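Local coordinates for dual specificity protein phosphatase 14 (Homo sapiens, PDB 2WGP) that removes phosphate from phosphotyrosine, phosphoserine and phosphothreonine in proteins, inactivating the MAP kinases ERK, JNK and p38 and restraining T-cell receptor signalling, at residues Leu46-Gly51 and Trp67-Tyr72; Glu71-Pro76 and Ala93-Ser98; Val75-Ala78 and His82-Ile85; Thr106-Ala111 and Thr119-Tyr124. All blocks are in the same frame, centred on the assembly; numbering follows the deposited sequence.

Contact 1: residues Leu46-Gly51 and Trp67-Tyr72; sequences LLQARG and WPQFEY
Gln69 and Phe70 face Gln48 and Leu47 at the end of helix 44-49, where the phosphatase domain packs a helix against the approach to its edge strand 71-74. That approach begins at Trp67, the first residue of a type I beta turn closed by Phe70 N on Trp67 O. Trp67 N donates a hydrogen bond to Tyr72 OH at 2.9 Å, and Trp67 CD1 lies at the edge of the Phe70 ring, in its plane. Next comes Gln69, whose chain bends at chi2 (73°) and presents CG to the amide of Gln48; Gln48 NE2 lies 3.5 Å from Gln69 CG, reached by a chain extended beyond its own CG. The two amide planes stand 73° apart. Phe70 is then held between neighbours: Gln69 CB sits 4.1 Å above the centre of one face, while Leu47 CD1 lies 3.9 Å above the opposite face, displaced from the ring centre, in a CH-pi contact. Leu47 CB also meets Phe70 CZ at 3.7 Å. Both residues touch Ile55 of the adjoining strand, and Glu71 then enters the sheet. With no hydrogen bond between the two segments, their cohesion rests on apolar and CH-pi packing, with the glutamines at its more exposed border.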
loop_
_atom_site.group_PDB
_atom_site.type_symbol
_atom_site.label_atom_id
_atom_site.label_comp_id
_atom_site.label_asym_id
_atom_site.label_seq_id
_atom_site.Cartn_x
_atom_site.Cartn_y
_atom_site.Cartn_z
ATOM N N LEU A 46 -24.785 20.954 -32.829
ATOM C CA LEU A 46 -24.576 21.636 -31.549
ATOM C C LEU A 46 -23.182 22.255 -31.475
ATOM O O LEU A 46 -23.022 23.399 -31.042
ATOM C CB LEU A 46 -24.778 20.644 -30.383
ATOM C CG LEU A 46 -24.699 21.166 -28.941
ATOM C CD1 LEU A 46 -26.069 21.593 -28.477
ATOM C CD2 LEU A 46 -24.158 20.088 -28.003
ATOM N N LEU A 47 -22.168 21.511 -31.899
ATOM C CA LEU A 47 -20.802 22.013 -31.851
ATOM C C LEU A 47 -20.548 23.126 -32.891
ATOM O O LEU A 47 -19.895 24.134 -32.580
ATOM C CB LEU A 47 -19.801 20.867 -32.019
ATOM C CG LEU A 47 -19.893 19.686 -31.036
ATOM C CD1 LEU A 47 -18.781 18.726 -31.334
ATOM C CD2 LEU A 47 -19.859 20.109 -29.555
ATOM N N GLN A 48 -21.069 22.955 -34.108
ATOM C CA GLN A 48 -20.986 23.999 -35.146
ATOM C C GLN A 48 -21.636 25.305 -34.686
ATOM O O GLN A 48 -21.092 26.389 -34.901
ATOM C CB GLN A 48 -21.621 23.515 -36.452
ATOM C CG GLN A 48 -20.799 22.448 -37.158
ATOM C CD GLN A 48 -21.360 22.073 -38.527
ATOM O OE1 GLN A 48 -22.565 21.806 -38.683
ATOM N NE2 GLN A 48 -20.491 22.060 -39.523
ATOM N N ALA A 49 -22.776 25.180 -34.000
ATOM C CA ALA A 49 -23.490 26.333 -33.445
ATOM C C ALA A 49 -22.605 27.135 -32.477
ATOM O O ALA A 49 -22.788 28.331 -32.324
ATOM C CB ALA A 49 -24.768 25.878 -32.755
ATOM N N ARG A 50 -21.639 26.471 -31.846
ATOM C CA ARG A 50 -20.696 27.109 -30.912
ATOM C C ARG A 50 -19.360 27.488 -31.539
ATOM O O ARG A 50 -18.459 27.951 -30.835
ATOM C CB ARG A 50 -20.467 26.171 -29.721
ATOM C CG ARG A 50 -21.672 26.148 -28.800
ATOM C CD ARG A 50 -21.828 24.827 -28.079
ATOM N NE ARG A 50 -22.955 24.905 -27.153
ATOM C CZ ARG A 50 -24.238 24.875 -27.513
ATOM N NH1 ARG A 50 -24.591 24.707 -28.788
ATOM N NH2 ARG A 50 -25.176 24.992 -26.577
ATOM N N GLY A 51 -19.224 27.267 -32.849
ATOM C CA GLY A 51 -17.977 27.538 -33.557
ATOM C C GLY A 51 -16.821 26.625 -33.186
ATOM O O GLY A 51 -15.662 26.969 -33.400
ATOM N N TRP A 67 -16.129 13.312 -37.306
ATOM C CA TRP A 67 -16.738 14.162 -38.329
ATOM C C TRP A 67 -15.630 14.938 -39.056
ATOM O O TRP A 67 -14.679 15.395 -38.408
ATOM C CB TRP A 67 -17.684 15.167 -37.714
ATOM C CG TRP A 67 -18.904 14.621 -37.116
ATOM C CD1 TRP A 67 -19.168 14.494 -35.789
ATOM C CD2 TRP A 67 -20.084 14.197 -37.809
ATOM N NE1 TRP A 67 -20.442 14.012 -35.602
ATOM C CE2 TRP A 67 -21.027 13.811 -36.825
ATOM C CE3 TRP A 67 -20.439 14.101 -39.164
ATOM C CZ2 TRP A 67 -22.300 13.322 -37.155
ATOM C CZ3 TRP A 67 -21.709 13.621 -39.493
ATOM C CH2 TRP A 67 -22.619 13.228 -38.489
ATOM N N PRO A 68 -15.745 15.097 -40.392
ATOM C CA PRO A 68 -14.707 15.848 -41.117
ATOM C C PRO A 68 -14.553 17.301 -40.652
ATOM O O PRO A 68 -13.484 17.885 -40.789
ATOM C CB PRO A 68 -15.185 15.798 -42.581
ATOM C CG PRO A 68 -16.156 14.651 -42.639
ATOM C CD PRO A 68 -16.824 14.653 -41.297
ATOM N N GLN A 69 -15.617 17.849 -40.081
ATOM C CA GLN A 69 -15.683 19.253 -39.667
ATOM C C GLN A 69 -14.769 19.605 -38.506
ATOM O O GLN A 69 -14.520 20.782 -38.251
ATOM C CB GLN A 69 -17.118 19.620 -39.274
ATOM C CG GLN A 69 -18.060 19.710 -40.454
ATOM C CD GLN A 69 -18.421 18.360 -41.024
ATOM O OE1 GLN A 69 -18.404 17.357 -40.320
ATOM N NE2 GLN A 69 -18.743 18.326 -42.323
ATOM N N PHE A 70 -14.319 18.607 -37.761
ATOM C CA PHE A 70 -13.528 18.874 -36.577
ATOM C C PHE A 70 -12.198 18.208 -36.679
ATOM O O PHE A 70 -12.059 17.151 -37.299
ATOM C CB PHE A 70 -14.254 18.425 -35.287
ATOM C CG PHE A 70 -15.691 18.810 -35.250
ATOM C CD1 PHE A 70 -16.067 20.146 -35.110
ATOM C CD2 PHE A 70 -16.684 17.840 -35.368
ATOM C CE1 PHE A 70 -17.431 20.518 -35.079
ATOM C CE2 PHE A 70 -18.040 18.194 -35.346
ATOM C CZ PHE A 70 -18.405 19.537 -35.196
ATOM N N GLU A 71 -11.228 18.854 -36.053
ATOM C CA GLU A 71 -9.954 18.264 -35.739
ATOM C C GLU A 71 -10.141 17.495 -34.439
ATOM O O GLU A 71 -10.844 17.950 -33.554
ATOM C CB GLU A 71 -8.939 19.393 -35.566
ATOM C CG GLU A 71 -7.563 18.971 -35.193
ATOM C CD GLU A 71 -6.666 20.161 -34.901
ATOM O OE1 GLU A 71 -5.464 19.930 -34.713
ATOM O OE2 GLU A 71 -7.159 21.313 -34.850
ATOM N N TYR A 72 -9.548 16.316 -34.321
ATOM C CA TYR A 72 -9.700 15.509 -33.106
ATOM C C TYR A 72 -8.354 15.266 -32.444
ATOM O O TYR A 72 -7.359 14.956 -33.138
ATOM C CB TYR A 72 -10.336 14.148 -33.424
ATOM C CG TYR A 72 -11.796 14.203 -33.740
ATOM C CD1 TYR A 72 -12.238 14.546 -35.014
ATOM C CD2 TYR A 72 -12.746 13.899 -32.778
ATOM C CE1 TYR A 72 -13.566 14.590 -35.314
ATOM C CE2 TYR A 72 -14.085 13.971 -33.063
ATOM C CZ TYR A 72 -14.496 14.312 -34.334
ATOM O OH TYR A 72 -15.830 14.362 -34.641
#

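Contact 2: residues Glu71-Pro76 and Ala93-Ser98; sequences EYVKVP and ADKIHS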
loop_
_atom_site.group_PDB
_atom_site.type_symbol
_atom_site.label_atom_id
_atom_site.label_comp_id
_atom_site.label_asym_id
_atom_site.label_seq_id
_atom_site.Cartn_x
_atom_site.Cartn_y
_atom_site.Cartn_z
ATOM N N GLU A 71 -11.228 18.854 -36.053
ATOM C CA GLU A 71 -9.954 18.264 -35.739
ATOM C C GLU A 71 -10.141 17.495 -34.439
ATOM O O GLU A 71 -10.844 17.950 -33.554
ATOM C CB GLU A 71 -8.939 19.393 -35.566
ATOM C CG GLU A 71 -7.563 18.971 -35.193
ATOM C CD GLU A 71 -6.666 20.161 -34.901
ATOM O OE1 GLU A 71 -5.464 19.930 -34.713
ATOM O OE2 GLU A 71 -7.159 21.313 -34.850
ATOM N N TYR A 72 -9.548 16.316 -34.321
ATOM C CA TYR A 72 -9.700 15.509 -33.106
ATOM C C TYR A 72 -8.354 15.266 -32.444
ATOM O O TYR A 72 -7.359 14.956 -33.138
ATOM C CB TYR A 72 -10.336 14.148 -33.424
ATOM C CG TYR A 72 -11.796 14.203 -33.740
ATOM C CD1 TYR A 72 -12.238 14.546 -35.014
ATOM C CD2 TYR A 72 -12.746 13.899 -32.778
ATOM C CE1 TYR A 72 -13.566 14.590 -35.314
ATOM C CE2 TYR A 72 -14.085 13.971 -33.063
ATOM C CZ TYR A 72 -14.496 14.312 -34.334
ATOM O OH TYR A 72 -15.830 14.362 -34.641
ATOM N N VAL A 73 -8.338 15.378 -31.111
ATOM C CA VAL A 73 -7.176 15.055 -30.281
ATOM C C VAL A 73 -7.596 14.064 -29.184
ATOM O O VAL A 73 -8.443 14.363 -28.371
ATOM C CB VAL A 73 -6.572 16.308 -29.612
ATOM C CG1 VAL A 73 -5.356 15.931 -28.744
ATOM C CG2 VAL A 73 -6.193 17.371 -30.677
ATOM N N LYS A 74 -7.003 12.882 -29.193
ATOM C CA LYS A 74 -7.314 11.839 -28.211
ATOM C C LYS A 74 -6.297 11.912 -27.076
ATOM O O LYS A 74 -5.087 11.889 -27.315
ATOM C CB LYS A 74 -7.228 10.486 -28.899
ATOM C CG LYS A 74 -7.460 9.245 -28.038
ATOM C CD LYS A 74 -8.952 8.946 -27.935
ATOM C CE LYS A 74 -9.188 7.483 -27.648
ATOM N NZ LYS A 74 -10.621 7.136 -27.689
ATOM N N VAL A 75 -6.805 12.000 -25.850
ATOM C CA VAL A 75 -6.019 11.943 -24.619
ATOM C C VAL A 75 -6.490 10.688 -23.837
ATOM O O VAL A 75 -7.444 10.759 -23.052
ATOM C CB VAL A 75 -6.210 13.256 -23.814
ATOM C CG1 VAL A 75 -5.557 13.193 -22.429
ATOM C CG2 VAL A 75 -5.691 14.438 -24.645
ATOM N N PRO A 76 -5.819 9.540 -24.059
ATOM C CA PRO A 76 -6.418 8.273 -23.648
ATOM C C PRO A 76 -6.129 7.898 -22.199
ATOM O O PRO A 76 -5.349 6.965 -21.921
ATOM C CB PRO A 76 -5.816 7.266 -24.641
ATOM C CG PRO A 76 -4.508 7.809 -24.974
ATOM C CD PRO A 76 -4.628 9.311 -24.909
ATOM N N ALA A 93 -3.398 22.324 -22.894
ATOM C CA ALA A 93 -3.503 23.763 -22.693
ATOM C C ALA A 93 -2.910 24.532 -23.890
ATOM O O ALA A 93 -3.519 25.475 -24.393
ATOM C CB ALA A 93 -2.839 24.163 -21.384
ATOM N N ASP A 94 -1.749 24.102 -24.360
ATOM C CA ASP A 94 -1.144 24.673 -25.575
ATOM C C ASP A 94 -2.030 24.515 -26.825
ATOM O O ASP A 94 -2.118 25.433 -27.636
ATOM C CB ASP A 94 0.236 24.061 -25.822
ATOM C CG ASP A 94 1.260 24.480 -24.786
ATOM O OD1 ASP A 94 0.946 25.337 -23.926
ATOM O OD2 ASP A 94 2.396 23.958 -24.847
ATOM N N LYS A 95 -2.686 23.371 -26.963
ATOM C CA LYS A 95 -3.595 23.129 -28.095
ATOM C C LYS A 95 -4.827 24.052 -28.065
ATOM O O LYS A 95 -5.163 24.688 -29.075
ATOM C CB LYS A 95 -4.015 21.657 -28.157
ATOM C CG LYS A 95 -4.936 21.323 -29.341
ATOM C CD LYS A 95 -4.307 21.673 -30.673
ATOM C CE LYS A 95 -5.112 21.168 -31.859
ATOM N NZ LYS A 95 -4.395 21.523 -33.165
ATOM N N ILE A 96 -5.443 24.169 -26.886
ATOM C CA ILE A 96 -6.571 25.082 -26.690
ATOM C C ILE A 96 -6.136 26.493 -27.077
ATOM O O ILE A 96 -6.874 27.183 -27.770
ATOM C CB ILE A 96 -7.153 25.069 -25.235
ATOM C CG1 ILE A 96 -7.715 23.677 -24.891
ATOM C CG2 ILE A 96 -8.274 26.123 -25.098
ATOM C CD1 ILE A 96 -7.865 23.359 -23.339
ATOM N N HIS A 97 -4.946 26.895 -26.639
ATOM C CA HIS A 97 -4.408 28.228 -26.938
ATOM C C HIS A 97 -4.143 28.401 -28.439
ATOM O O HIS A 97 -4.488 29.427 -29.021
ATOM C CB HIS A 97 -3.127 28.466 -26.116
ATOM C CG HIS A 97 -2.485 29.803 -26.345
ATOM N ND1 HIS A 97 -3.059 30.979 -25.921
ATOM C CD2 HIS A 97 -1.322 30.147 -26.944
ATOM C CE1 HIS A 97 -2.277 31.993 -26.247
ATOM N NE2 HIS A 97 -1.215 31.515 -26.868
ATOM N N SER A 98 -3.508 27.397 -29.048
ATOM C CA SER A 98 -3.209 27.392 -30.503
ATOM C C SER A 98 -4.490 27.560 -31.328
ATOM O O SER A 98 -4.537 28.354 -32.263
ATOM C CB SER A 98 -2.541 26.073 -30.903
ATOM O OG SER A 98 -2.392 26.039 -32.311
#
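Lys95 and Glu71 form a salt bridge over the surface of a beta-alpha-beta crossover, in which the chain leaves edge strand 71-74, runs through helix 89-101 and returns to the same sheet as the parallel strand 106-109. Lys95 NZ gives a hydrogen bond to Glu71 OE1, modelled at 2.5 Å; so short a value makes the exact length doubtful, though not the pairing. The second carboxylate oxygen, Glu71 OE2, is 3.2 Å from Lys95 NZ. The two side chains reach for each other from facing sides. Glu71 is extended throughout, with CG anti to the backbone N (chi1 178°), whereas Lys95 turns once, at chi2 (58°), and then runs straight toward the strand. The bridge therefore spans a helix and a strand whose nearest CA atoms, those of Val73 and Lys95, are 9.1 Å apart.

Packing is sparser. Lys95 also touches Cys54 of strand 54-57, the neighbour to which Glu71 and Val73 are joined by backbone hydrogen bonds. At the other end of the segment, Lys74 and Pro76 pack on Val146 of the second subunit. Val73 turns toward the helix, and its CG2 lies 4.1 Å from Lys95 CE, the carbon next to the ammonium group.

Contact 3: residues Val75-Ala78 and His82-Ile85; sequences VPLA and HAPI
Leu77 inserts both of its methyl groups against the residues Ala83 to Ile85. The tighter approach is made by Leu77 CD1, 3.5 Å from Ile85 CG1 and a little farther from Ile85 CD1, the two side chains crossing at about a right angle. Leu77 CD2 lies over the backbone instead, 3.9 Å from Ile85 CA, and has looser neighbours in Ala83 CB at 4.3 Å and Pro84 CD at 4.4 Å. Beside this apolar core, the carbonyl of Ala78 abuts the methyl of Ala83, with Ala78 O 3.3 Å from Ala83 CB. In Ile85 a chi1 of -170° swings CG1 away from the backbone N and onto the leucine.

The two segments are the limbs of the loop between strand 71-74 and helix 89-101. In cysteine-dependent phosphatases of this family the equivalent loop carries the general-acid aspartate, and the place of this loop beside the active site is consistent with such a role.

Each limb is bent by a proline at the centre of an inverse gamma turn. Around Pro76, Leu77 N bonds to Val75 O at 2.9 Å; around Pro84, the corresponding bond from Ile85 N to Ala83 O is weak. Farther out, Leu77 O accepts a hydrogen bond from Arg116 NH1, and Ala83 O one from Gln156 NE2 of helix 151-165. Ile85 rests on Thr119 and Leu120 of helix 116-129 and on Phe153. Pro84 also packs on Val180 of the second subunit.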
loop_
_atom_site.group_PDB
_atom_site.type_symbol
_atom_site.label_atom_id
_atom_site.label_comp_id
_atom_site.label_asym_id
_atom_site.label_seq_id
_atom_site.Cartn_x
_atom_site.Cartn_y
_atom_site.Cartn_z
ATOM N N VAL A 75 -6.805 12.000 -25.850
ATOM C CA VAL A 75 -6.019 11.943 -24.619
ATOM C C VAL A 75 -6.490 10.688 -23.837
ATOM O O VAL A 75 -7.444 10.759 -23.052
ATOM C CB VAL A 75 -6.210 13.256 -23.814
ATOM C CG1 VAL A 75 -5.557 13.193 -22.429
ATOM C CG2 VAL A 75 -5.691 14.438 -24.645
ATOM N N PRO A 76 -5.819 9.540 -24.059
ATOM C CA PRO A 76 -6.418 8.273 -23.648
ATOM C C PRO A 76 -6.129 7.898 -22.199
ATOM O O PRO A 76 -5.349 6.965 -21.921
ATOM C CB PRO A 76 -5.816 7.266 -24.641
ATOM C CG PRO A 76 -4.508 7.809 -24.974
ATOM C CD PRO A 76 -4.628 9.311 -24.909
ATOM N N LEU A 77 -6.869 8.553 -21.310
ATOM C CA LEU A 77 -6.796 8.389 -19.865
ATOM C C LEU A 77 -8.091 7.801 -19.308
ATOM O O LEU A 77 -9.158 8.061 -19.839
ATOM C CB LEU A 77 -6.689 9.779 -19.206
ATOM C CG LEU A 77 -5.480 10.659 -19.495
ATOM C CD1 LEU A 77 -5.864 12.154 -19.261
ATOM C CD2 LEU A 77 -4.299 10.219 -18.648
ATOM N N ALA A 78 -7.969 7.070 -18.209
ATOM C CA ALA A 78 -9.091 6.636 -17.371
ATOM C C ALA A 78 -9.297 7.671 -16.272
ATOM O O ALA A 78 -8.371 8.407 -15.938
ATOM C CB ALA A 78 -8.810 5.288 -16.767
ATOM N N HIS A 82 -4.621 7.574 -10.036
ATOM C CA HIS A 82 -3.225 7.370 -10.527
ATOM C C HIS A 82 -3.034 7.532 -12.043
ATOM O O HIS A 82 -1.929 7.358 -12.547
ATOM C CB HIS A 82 -2.652 6.047 -10.022
ATOM C CG HIS A 82 -2.537 5.999 -8.534
ATOM N ND1 HIS A 82 -3.103 5.001 -7.774
ATOM C CD2 HIS A 82 -1.983 6.871 -7.659
ATOM C CE1 HIS A 82 -2.880 5.248 -6.494
ATOM N NE2 HIS A 82 -2.207 6.379 -6.399
ATOM N N ALA A 83 -4.088 7.881 -12.777
ATOM C CA ALA A 83 -3.915 8.223 -14.188
ATOM C C ALA A 83 -3.091 9.509 -14.225
ATOM O O ALA A 83 -3.456 10.512 -13.562
ATOM C CB ALA A 83 -5.250 8.429 -14.885
ATOM N N PRO A 84 -1.987 9.505 -14.998
ATOM C CA PRO A 84 -1.060 10.649 -15.018
ATOM C C PRO A 84 -1.528 11.755 -15.963
ATOM O O PRO A 84 -0.816 12.133 -16.920
ATOM C CB PRO A 84 0.255 10.013 -15.509
ATOM C CG PRO A 84 -0.210 8.969 -16.445
ATOM C CD PRO A 84 -1.486 8.405 -15.851
ATOM N N ILE A 85 -2.711 12.286 -15.659
ATOM C CA ILE A 85 -3.347 13.344 -16.443
ATOM C C ILE A 85 -2.466 14.607 -16.587
ATOM O O ILE A 85 -2.499 15.292 -17.621
ATOM C CB ILE A 85 -4.734 13.695 -15.859
ATOM C CG1 ILE A 85 -5.518 14.621 -16.794
ATOM C CG2 ILE A 85 -4.604 14.367 -14.476
ATOM C CD1 ILE A 85 -7.014 14.644 -16.495
#

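Contact 4: residues Thr106-Ala111 and Thr119-Tyr124; sequences TLVHCA and TLCIAY. With PO4 (phosphate ion), chain C.
Val108 packs on Leu120 and Cys121, joining the central strand of the phosphatase domain to the helix that follows its catalytic loop. These apolar contacts are modest: Val108 CG1 meets Leu120 CD1 at 4.0 Å, the side chains crossing at about a right angle, and Val108 CB lies 4.2 Å from Cys121 SG. With the chi1 of Val108 at -178°, CG1 is the methyl brought to the leucine.

One polar bond ties His109 to the residue after it. His109 ND1 donates to Cys110 O at 2.9 Å, almost straight at 175° and with the acceptor in the plane of the imidazole ring; this bond fixes the rotation of the ring.

Anion binding forms the third group. His109, Cys110 and Arg116 belong to the HCX5R P-loop of protein tyrosine phosphatases, and Cys110 is the residue that becomes phosphorylated as the phosphocysteine intermediate. A phosphate ion, probably from the crystallisation liquor, occupies the loop, with Cys110 SG 3.0 Å from its O3. Ala111 N hydrogen-bonds phosphate O2 at 3.1 Å, and the backbone N atoms of Ala112, Val114 and Ser115, with Arg116 NE, also hold the ion.

Strand 106-109 lies between strands 33-36 and 54-57, while helix 116-129 packs against helix 89-101 through Tyr124 on Ile96 and against helix 151-165 through Thr119 on Phe153 and Leu157.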
loop_
_atom_site.group_PDB
_atom_site.type_symbol
_atom_site.label_atom_id
_atom_site.label_comp_id
_atom_site.label_asym_id
_atom_site.label_seq_id
_atom_site.Cartn_x
_atom_site.Cartn_y
_atom_site.Cartn_z
ATOM N N THR A 106 -12.376 25.019 -28.931
ATOM C CA THR A 106 -12.133 23.649 -28.534
ATOM C C THR A 106 -13.198 23.154 -27.557
ATOM O O THR A 106 -13.570 23.851 -26.613
ATOM C CB THR A 106 -10.707 23.509 -27.907
ATOM O OG1 THR A 106 -9.711 23.946 -28.860
ATOM C CG2 THR A 106 -10.431 22.072 -27.502
ATOM N N LEU A 107 -13.671 21.929 -27.792
ATOM C CA LEU A 107 -14.406 21.185 -26.805
ATOM C C LEU A 107 -13.500 20.145 -26.176
ATOM O O LEU A 107 -12.928 19.291 -26.870
ATOM C CB LEU A 107 -15.614 20.503 -27.404
ATOM C CG LEU A 107 -16.333 19.509 -26.489
ATOM C CD1 LEU A 107 -17.122 20.233 -25.355
ATOM C CD2 LEU A 107 -17.253 18.634 -27.364
ATOM N N VAL A 108 -13.343 20.231 -24.864
ATOM C CA VAL A 108 -12.660 19.186 -24.117
ATOM C C VAL A 108 -13.764 18.376 -23.466
ATOM O O VAL A 108 -14.531 18.915 -22.631
ATOM C CB VAL A 108 -11.665 19.704 -23.054
ATOM C CG1 VAL A 108 -10.973 18.499 -22.372
ATOM C CG2 VAL A 108 -10.616 20.717 -23.670
ATOM N N HIS A 109 -13.869 17.105 -23.866
ATOM C CA HIS A 109 -14.903 16.218 -23.328
ATOM C C HIS A 109 -14.296 14.991 -22.678
ATOM O O HIS A 109 -13.165 14.572 -23.000
ATOM C CB HIS A 109 -15.980 15.827 -24.371
ATOM C CG HIS A 109 -15.615 14.678 -25.273
ATOM N ND1 HIS A 109 -15.708 13.352 -24.883
ATOM C CD2 HIS A 109 -15.210 14.663 -26.567
ATOM C CE1 HIS A 109 -15.344 12.579 -25.894
ATOM N NE2 HIS A 109 -15.037 13.347 -26.925
ATOM N N CYS A 110 -15.047 14.417 -21.754
ATOM C CA CYS A 110 -14.727 13.098 -21.211
ATOM C C CYS A 110 -16.008 12.265 -21.326
ATOM O O CYS A 110 -16.695 12.358 -22.349
ATOM C CB CYS A 110 -14.169 13.239 -19.793
ATOM S SG CYS A 110 -15.067 14.331 -18.682
ATOM N N ALA A 111 -16.348 11.459 -20.317
ATOM C CA ALA A 111 -17.576 10.664 -20.321
ATOM C C ALA A 111 -18.678 11.449 -19.609
ATOM O O ALA A 111 -19.662 11.843 -20.218
ATOM C CB ALA A 111 -17.355 9.294 -19.633
ATOM N N THR A 119 -10.526 18.818 -15.261
ATOM C CA THR A 119 -9.139 18.928 -14.764
ATOM C C THR A 119 -8.255 19.625 -15.813
ATOM O O THR A 119 -7.471 20.518 -15.495
ATOM C CB THR A 119 -8.548 17.558 -14.392
ATOM O OG1 THR A 119 -9.348 16.966 -13.335
ATOM C CG2 THR A 119 -7.066 17.714 -13.958
ATOM N N LEU A 120 -8.404 19.204 -17.065
ATOM C CA LEU A 120 -7.657 19.792 -18.162
ATOM C C LEU A 120 -8.026 21.253 -18.409
ATOM O O LEU A 120 -7.134 22.078 -18.683
ATOM C CB LEU A 120 -7.857 18.960 -19.428
ATOM C CG LEU A 120 -7.281 17.533 -19.395
ATOM C CD1 LEU A 120 -7.776 16.756 -20.601
ATOM C CD2 LEU A 120 -5.723 17.552 -19.286
ATOM N N CYS A 121 -9.316 21.587 -18.301
ATOM C CA CYS A 121 -9.762 22.990 -18.398
ATOM C C CYS A 121 -9.189 23.851 -17.272
ATOM O O CYS A 121 -8.744 24.975 -17.528
ATOM C CB CYS A 121 -11.291 23.092 -18.436
ATOM S SG CYS A 121 -12.027 22.416 -19.896
ATOM N N ILE A 122 -9.175 23.324 -16.046
ATOM C CA ILE A 122 -8.597 24.055 -14.911
ATOM C C ILE A 122 -7.105 24.337 -15.147
ATOM O O ILE A 122 -6.615 25.453 -14.881
ATOM C CB ILE A 122 -8.815 23.303 -13.554
ATOM C CG1 ILE A 122 -10.294 23.342 -13.148
ATOM C CG2 ILE A 122 -7.972 23.920 -12.451
ATOM C CD1 ILE A 122 -10.704 22.284 -12.055
ATOM N N ALA A 123 -6.394 23.342 -15.686
ATOM C CA ALA A 123 -4.966 23.506 -15.954
ATOM C C ALA A 123 -4.750 24.608 -17.016
ATOM O O ALA A 123 -3.867 25.460 -16.862
ATOM C CB ALA A 123 -4.345 22.170 -16.396
ATOM N N TYR A 124 -5.570 24.595 -18.066
ATOM C CA TYR A 124 -5.535 25.618 -19.124
ATOM C C TYR A 124 -5.768 27.043 -18.587
ATOM O O TYR A 124 -5.022 27.972 -18.913
ATOM C CB TYR A 124 -6.569 25.302 -20.232
ATOM C CG TYR A 124 -6.808 26.460 -21.160
ATOM C CD1 TYR A 124 -5.884 26.774 -22.173
ATOM C CD2 TYR A 124 -7.926 27.290 -20.997
ATOM C CE1 TYR A 124 -6.079 27.851 -23.010
ATOM C CE2 TYR A 124 -8.119 28.400 -21.817
ATOM C CZ TYR A 124 -7.202 28.671 -22.823
ATOM O OH TYR A 124 -7.407 29.739 -23.652
HETATM P P PO4 C . -15.164 11.601 -16.111
HETATM O O1 PO4 C . -13.671 11.765 -16.155
HETATM O O2 PO4 C . -15.803 10.902 -17.277
HETATM O O3 PO4 C . -15.816 12.982 -16.058
HETATM O O4 PO4 C . -15.580 10.879 -14.829
#

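In the fold
Contact 4 connects the other three. Its strand uses both faces of the sheet: Leu107 CD2 meets Leu47 CD2 of contact 1 at 3.7 Å, while Val108 CG2 meets Ile96 CD1 of contact 2 at 3.8 Å. Contacts 2 and 4 have centres about 9 Å apart, and Ala93 O packs 3.5 Å from Tyr124 CD1. Contact 3, its centre about 12 Å from that of contact 4, reaches helix 116-129 through Ile85, and the side chain of Ile85 is about 8 Å from that of Cys110. One segment each of contacts 1, 2 and 3 overlaps the next along residues 67-78, sharing Glu71 and Tyr72, then Val75 and Pro76; contacts 1 and 3 nevertheless have centres about 24 Å apart.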